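Local atomic coordinates of interferon gamma (PDB entry 6F1E), a protein that acts as a secreted homodimeric cytokine, binding interferon gamma receptor 1 and, with lower affinity, its receptor 1-like relative, and activating macrophages and neutrophils. Residues L52-L66 with R90-R104. Numbering follows the deposited sequence.
Sequences LETYEKLIGQMLEQL and RTDLNYILKKVQELR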
loop_
_atom_site.group_PDB
_atom_site.type_symbol
_atom_site.label_atom_id
_atom_site.label_comp_id
_atom_site.label_asym_id
_atom_site.label_seq_id
_atom_site.Cartn_x
_atom_site.Cartn_y
_atom_site.Cartn_z
ATOM N N LEU A 52 7.093 5.561 -8.062
ATOM C CA LEU A 52 7.619 6.927 -8.061
ATOM C C LEU A 52 7.769 7.453 -6.620
ATOM O O LEU A 52 8.796 8.078 -6.307
ATOM C CB LEU A 52 6.755 7.863 -8.927
ATOM C CG LEU A 52 6.741 7.594 -10.447
ATOM C CD1 LEU A 52 5.662 8.424 -11.156
ATOM C CD2 LEU A 52 8.089 7.911 -11.061
ATOM N N GLU A 53 6.801 7.137 -5.751
ATOM C CA GLU A 53 6.897 7.446 -4.306
ATOM C C GLU A 53 8.085 6.779 -3.615
ATOM O O GLU A 53 8.761 7.389 -2.769
ATOM C CB GLU A 53 5.625 7.083 -3.590
ATOM C CG GLU A 53 5.682 7.257 -2.062
ATOM C CD GLU A 53 4.292 7.321 -1.400
ATOM O OE1 GLU A 53 3.238 7.381 -2.100
ATOM O OE2 GLU A 53 4.256 7.328 -0.151
ATOM N N THR A 54 8.344 5.540 -4.000
ATOM C CA THR A 54 9.461 4.784 -3.466
ATOM C C THR A 54 10.795 5.407 -3.864
ATOM O O THR A 54 11.705 5.529 -3.052
ATOM C CB THR A 54 9.360 3.316 -3.935
ATOM O OG1 THR A 54 8.084 2.806 -3.540
ATOM C CG2 THR A 54 10.435 2.463 -3.313
ATOM N N TYR A 55 10.902 5.790 -5.128
ATOM C CA TYR A 55 12.126 6.448 -5.640
ATOM C C TYR A 55 12.399 7.773 -4.963
ATOM O O TYR A 55 13.532 8.153 -4.746
ATOM C CB TYR A 55 12.027 6.704 -7.146
ATOM C CG TYR A 55 12.587 5.592 -7.983
ATOM C CD1 TYR A 55 13.961 5.351 -8.011
ATOM C CD2 TYR A 55 11.753 4.805 -8.794
ATOM C CE1 TYR A 55 14.495 4.348 -8.816
ATOM C CE2 TYR A 55 12.273 3.796 -9.600
ATOM C CZ TYR A 55 13.651 3.571 -9.613
ATOM O OH TYR A 55 14.185 2.562 -10.396
ATOM N N GLU A 56 11.348 8.498 -4.662
ATOM C CA GLU A 56 11.527 9.759 -3.965
ATOM C C GLU A 56 12.085 9.551 -2.566
ATOM O O GLU A 56 12.947 10.284 -2.176
ATOM C CB GLU A 56 10.211 10.509 -3.921
ATOM C CG GLU A 56 10.380 11.946 -3.544
ATOM C CD GLU A 56 9.068 12.670 -3.530
ATOM O OE1 GLU A 56 8.136 12.174 -4.254
ATOM O OE2 GLU A 56 9.014 13.710 -2.790
ATOM N N LYS A 57 11.593 8.547 -1.829
ATOM C CA LYS A 57 12.221 8.095 -0.567
ATOM C C LYS A 57 13.673 7.751 -0.782
ATOM O O LYS A 57 14.536 8.265 -0.088
ATOM C CB LYS A 57 11.538 6.838 0.006
ATOM C CG LYS A 57 10.559 7.058 1.158
ATOM C CD LYS A 57 9.149 7.401 0.684
ATOM C CE LYS A 57 8.102 7.160 1.772
ATOM N NZ LYS A 57 6.719 7.229 1.213
ATOM N N LEU A 58 13.923 6.853 -1.737
ATOM C CA LEU A 58 15.248 6.328 -1.987
ATOM C C LEU A 58 16.223 7.452 -2.123
ATOM O O LEU A 58 17.254 7.501 -1.436
ATOM C CB LEU A 58 15.312 5.540 -3.311
ATOM C CG LEU A 58 15.271 4.023 -3.345
ATOM C CD1 LEU A 58 15.433 3.542 -4.766
ATOM C CD2 LEU A 58 16.376 3.453 -2.475
ATOM N N ILE A 59 15.893 8.345 -3.059
ATOM C CA ILE A 59 16.836 9.374 -3.514
ATOM C C ILE A 59 17.124 10.312 -2.356
ATOM O O ILE A 59 18.276 10.610 -2.077
ATOM C CB ILE A 59 16.314 10.072 -4.756
ATOM C CG1 ILE A 59 16.230 9.034 -5.903
ATOM C CG2 ILE A 59 17.223 11.241 -5.137
ATOM C CD1 ILE A 59 15.249 9.396 -6.997
ATOM N N GLY A 60 16.079 10.683 -1.630
ATOM C CA GLY A 60 16.212 11.239 -0.274
ATOM C C GLY A 60 17.367 10.633 0.495
ATOM O O GLY A 60 18.376 11.300 0.696
ATOM N N GLN A 61 17.267 9.351 0.856
ATOM C CA GLN A 61 18.348 8.665 1.615
ATOM C C GLN A 61 19.709 8.736 0.906
ATOM O O GLN A 61 20.725 8.983 1.515
ATOM C CB GLN A 61 17.996 7.202 1.910
ATOM C CG GLN A 61 16.768 6.998 2.774
ATOM C CD GLN A 61 16.871 7.724 4.095
ATOM O OE1 GLN A 61 16.070 8.635 4.394
ATOM N NE2 GLN A 61 17.895 7.355 4.886
ATOM N N MET A 62 19.720 8.567 -0.395
ATOM C CA MET A 62 20.955 8.676 -1.119
ATOM C C MET A 62 21.551 10.066 -0.934
ATOM O O MET A 62 22.761 10.210 -0.934
ATOM C CB MET A 62 20.734 8.354 -2.607
ATOM C CG MET A 62 20.404 6.883 -2.868
ATOM S SD MET A 62 19.845 6.547 -4.542
ATOM C CE MET A 62 21.344 6.523 -5.512
ATOM N N LEU A 63 20.713 11.087 -0.778
ATOM C CA LEU A 63 21.211 12.428 -0.422
ATOM C C LEU A 63 21.687 12.534 1.041
ATOM O O LEU A 63 22.711 13.178 1.296
ATOM C CB LEU A 63 20.180 13.511 -0.719
ATOM C CG LEU A 63 19.932 13.797 -2.208
ATOM C CD1 LEU A 63 18.589 14.537 -2.436
ATOM C CD2 LEU A 63 21.120 14.556 -2.796
ATOM N N GLU A 64 20.974 11.920 1.989
ATOM C CA GLU A 64 21.442 11.891 3.393
ATOM C C GLU A 64 22.786 11.183 3.526
ATOM O O GLU A 64 23.702 11.744 4.082
ATOM C CB GLU A 64 20.412 11.272 4.343
ATOM C CG GLU A 64 19.110 12.073 4.395
ATOM C CD GLU A 64 18.332 11.911 5.702
ATOM O OE1 GLU A 64 17.165 11.446 5.648
ATOM O OE2 GLU A 64 18.876 12.255 6.780
ATOM N N GLN A 65 22.921 9.993 2.947
ATOM C CA GLN A 65 24.170 9.199 3.023
ATOM C C GLN A 65 25.355 9.787 2.248
ATOM O O GLN A 65 26.433 9.194 2.213
ATOM C CB GLN A 65 23.917 7.739 2.588
ATOM C CG GLN A 65 23.220 6.933 3.679
ATOM C CD GLN A 65 22.326 5.814 3.160
ATOM O OE1 GLN A 65 22.782 4.885 2.487
ATOM N NE2 GLN A 65 21.040 5.891 3.502
ATOM N N LEU A 66 25.154 10.939 1.620
ATOM C CA LEU A 66 26.255 11.756 1.100
ATOM C C LEU A 66 26.952 12.532 2.264
ATOM O O LEU A 66 26.267 13.079 3.155
ATOM C CB LEU A 66 25.714 12.723 0.030
ATOM C CG LEU A 66 26.350 12.772 -1.358
ATOM C CD1 LEU A 66 26.407 11.414 -2.061
ATOM C CD2 LEU A 66 25.577 13.771 -2.222
ATOM N N ARG A 90 25.629 15.135 -5.907
ATOM C CA ARG A 90 24.520 15.833 -5.223
ATOM C C ARG A 90 23.546 16.592 -6.157
ATOM O O ARG A 90 22.338 16.634 -5.929
ATOM C CB ARG A 90 25.076 16.796 -4.176
ATOM C CG ARG A 90 23.989 17.461 -3.331
ATOM C CD ARG A 90 24.526 18.127 -2.074
ATOM N NE ARG A 90 23.835 17.642 -0.873
ATOM C CZ ARG A 90 24.383 16.908 0.106
ATOM N NH1 ARG A 90 23.620 16.541 1.146
ATOM N NH2 ARG A 90 25.678 16.537 0.078
ATOM N N THR A 91 24.073 17.218 -7.194
ATOM C CA THR A 91 23.205 17.915 -8.135
ATOM C C THR A 91 22.559 16.909 -9.095
ATOM O O THR A 91 21.412 17.102 -9.501
ATOM C CB THR A 91 23.925 19.088 -8.878
ATOM O OG1 THR A 91 25.286 18.762 -9.081
ATOM C CG2 THR A 91 23.888 20.367 -8.031
ATOM N N ASP A 92 23.286 15.853 -9.457
ATOM C CA ASP A 92 22.709 14.791 -10.274
ATOM C C ASP A 92 21.577 14.115 -9.480
ATOM O O ASP A 92 20.507 13.905 -10.033
ATOM C CB ASP A 92 23.766 13.775 -10.737
ATOM C CG ASP A 92 24.575 14.251 -11.957
ATOM O OD1 ASP A 92 24.106 15.152 -12.699
ATOM O OD2 ASP A 92 25.674 13.683 -12.198
ATOM N N LEU A 93 21.779 13.833 -8.190
ATOM C CA LEU A 93 20.697 13.264 -7.371
ATOM C C LEU A 93 19.537 14.264 -7.288
ATOM O O LEU A 93 18.394 13.920 -7.594
ATOM C CB LEU A 93 21.164 12.901 -5.940
ATOM C CG LEU A 93 22.140 11.737 -5.678
ATOM C CD1 LEU A 93 22.369 11.513 -4.185
ATOM C CD2 LEU A 93 21.635 10.447 -6.306
ATOM N N ASN A 94 19.834 15.506 -6.903
ATOM C CA ASN A 94 18.791 16.515 -6.738
ATOM C C ASN A 94 18.044 16.689 -8.033
ATOM O O ASN A 94 16.842 16.791 -8.012
ATOM C CB ASN A 94 19.329 17.841 -6.162
ATOM C CG ASN A 94 19.519 17.784 -4.621
ATOM O OD1 ASN A 94 20.584 18.098 -4.103
ATOM N ND2 ASN A 94 18.470 17.384 -3.898
ATOM N N TYR A 95 18.714 16.608 -9.175
ATOM C CA TYR A 95 17.986 16.742 -10.444
ATOM C C TYR A 95 17.006 15.572 -10.622
ATOM O O TYR A 95 15.849 15.762 -11.030
ATOM C CB TYR A 95 18.925 16.905 -11.654
ATOM C CG TYR A 95 18.207 16.785 -12.998
ATOM C CD1 TYR A 95 17.584 17.875 -13.607
ATOM C CD2 TYR A 95 18.154 15.560 -13.653
ATOM C CE1 TYR A 95 16.935 17.734 -14.845
ATOM C CE2 TYR A 95 17.515 15.402 -14.877
ATOM C CZ TYR A 95 16.899 16.467 -15.464
ATOM O OH TYR A 95 16.258 16.209 -16.668
ATOM N N ILE A 96 17.471 14.371 -10.309
ATOM C CA ILE A 96 16.679 13.147 -10.521
ATOM C C ILE A 96 15.491 13.126 -9.506
ATOM O O ILE A 96 14.326 12.821 -9.865
ATOM C CB ILE A 96 17.627 11.892 -10.623
ATOM C CG1 ILE A 96 17.384 11.164 -11.928
ATOM C CG2 ILE A 96 17.532 10.918 -9.482
ATOM C CD1 ILE A 96 17.955 11.903 -13.114
ATOM N N LEU A 97 15.751 13.565 -8.277
ATOM C CA LEU A 97 14.669 13.813 -7.330
ATOM C C LEU A 97 13.592 14.766 -7.867
ATOM O O LEU A 97 12.388 14.465 -7.817
ATOM C CB LEU A 97 15.232 14.370 -6.041
ATOM C CG LEU A 97 14.203 14.682 -4.973
ATOM C CD1 LEU A 97 13.345 13.465 -4.715
ATOM C CD2 LEU A 97 14.949 15.072 -3.717
ATOM N N LYS A 98 14.019 15.900 -8.398
ATOM C CA LYS A 98 13.089 16.916 -8.933
ATOM C C LYS A 98 12.210 16.347 -10.034
ATOM O O LYS A 98 11.004 16.494 -9.994
ATOM C CB LYS A 98 13.864 18.123 -9.486
ATOM C CG LYS A 98 13.004 19.128 -10.213
ATOM C CD LYS A 98 13.816 20.313 -10.716
ATOM C CE LYS A 98 14.342 20.080 -12.135
ATOM N NZ LYS A 98 14.582 21.356 -12.877
ATOM N N LYS A 99 12.803 15.685 -11.022
ATOM C CA LYS A 99 11.996 15.192 -12.132
ATOM C C LYS A 99 10.940 14.173 -11.670
ATOM O O LYS A 99 9.860 14.115 -12.257
ATOM C CB LYS A 99 12.872 14.606 -13.261
ATOM C CG LYS A 99 13.870 15.562 -13.927
ATOM C CD LYS A 99 13.278 16.877 -14.487
ATOM C CE LYS A 99 12.420 16.712 -15.740
ATOM N NZ LYS A 99 11.474 17.867 -15.930
ATOM N N VAL A 100 11.245 13.390 -10.626
ATOM C CA VAL A 100 10.307 12.396 -10.093
ATOM C C VAL A 100 9.199 13.096 -9.309
ATOM O O VAL A 100 8.031 12.856 -9.562
ATOM C CB VAL A 100 11.001 11.365 -9.174
ATOM C CG1 VAL A 100 9.975 10.406 -8.574
ATOM C CG2 VAL A 100 12.075 10.576 -9.927
ATOM N N GLN A 101 9.565 13.969 -8.375
ATOM C CA GLN A 101 8.587 14.804 -7.690
ATOM C C GLN A 101 7.625 15.468 -8.670
ATOM O O GLN A 101 6.397 15.361 -8.526
ATOM C CB GLN A 101 9.275 15.869 -6.887
ATOM C CG GLN A 101 9.939 15.307 -5.651
ATOM C CD GLN A 101 10.757 16.329 -4.881
ATOM O OE1 GLN A 101 11.432 17.201 -5.465
ATOM N NE2 GLN A 101 10.719 16.218 -3.551
ATOM N N GLU A 102 8.182 16.122 -9.680
ATOM C CA GLU A 102 7.355 16.832 -10.679
ATOM C C GLU A 102 6.390 15.894 -11.425
ATOM O O GLU A 102 5.229 16.254 -11.667
ATOM C CB GLU A 102 8.232 17.600 -11.702
ATOM C CG GLU A 102 9.021 18.757 -11.084
ATOM C CD GLU A 102 10.006 19.397 -12.060
ATOM O OE1 GLU A 102 10.139 18.907 -13.243
ATOM O OE2 GLU A 102 10.637 20.407 -11.623
ATOM N N LEU A 103 6.857 14.706 -11.788
ATOM C CA LEU A 103 6.001 13.775 -12.529
ATOM C C LEU A 103 4.853 13.280 -11.618
ATOM O O LEU A 103 3.682 13.164 -12.030
ATOM C CB LEU A 103 6.827 12.609 -13.066
ATOM C CG LEU A 103 6.090 11.560 -13.904
ATOM C CD1 LEU A 103 5.339 12.139 -15.083
ATOM C CD2 LEU A 103 7.099 10.600 -14.455
ATOM N N ARG A 104 5.196 13.039 -10.363
ATOM C CA ARG A 104 4.226 12.569 -9.380
ATOM C C ARG A 104 3.139 13.591 -9.205
ATOM O O ARG A 104 1.951 13.295 -9.379
ATOM C CB ARG A 104 4.880 12.337 -8.012
ATOM C CG ARG A 104 5.179 10.883 -7.728
ATOM C CD ARG A 104 4.573 10.468 -6.400
ATOM N NE ARG A 104 5.299 11.075 -5.296
ATOM C CZ ARG A 104 4.912 11.019 -4.032
ATOM N NH1 ARG A 104 5.664 11.592 -3.112
ATOM N NH2 ARG A 104 3.798 10.373 -3.673
#
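The guanidinium of R104 has CB of E53 over one face, toward the rim, and OE1 of E56 at its edge, in plane. Its NH1 donates to E56 OE1 at 2.8 Å, and NE adds a weak bond to the same oxygen. The R104 chain bends at chi2 and chi3 as it passes L52, where its CG packs 3.6 Å from L52 CB. A longer salt bridge joins R104 NH2 to E53 OE1 at 3.4 Å. K57 NZ pairs with E53 OE2, which makes a four-residue charge network.

The second oxygen of the E56 carboxylate, OE2, accepts from Q101 NE2 at 3.1 Å. That bond is fairly straight (163°) and arrives from above the carboxylate plane. The amide plane stands nearly perpendicular to the carboxylate. With both oxygens held, the rotation of the carboxylate is probably fixed. CG of E56 lies anti to the backbone N (chi1 -165°). There it rests on L97 CD1, and the extended chain beyond it carries the carboxylate to R104 and Q101.

Much of the remaining contact is apolar. I59 points CD1 at I96 CG2, 3.7 Å away, and sets CG2 against L97 CB. L63 is a knob in a hole formed by R90, L93, N94 and L97; its CD2 lies 3.6 Å from L93 CB. Just past the C-terminal end of helix 52-64, L66 CD2 lies over one face of the R90 guanidinium, 3.6 Å from R90 NH2.

Helix 5-17 touches L93 and I96, and the second subunit packs on L103. The axes of helices 52-64 and 90-104 come within 9.5 Å and run roughly antiparallel, with a signed crossing angle of -153°. This is helix-to-helix packing within the all-helical, interlocked dimer fold of the type II interferons.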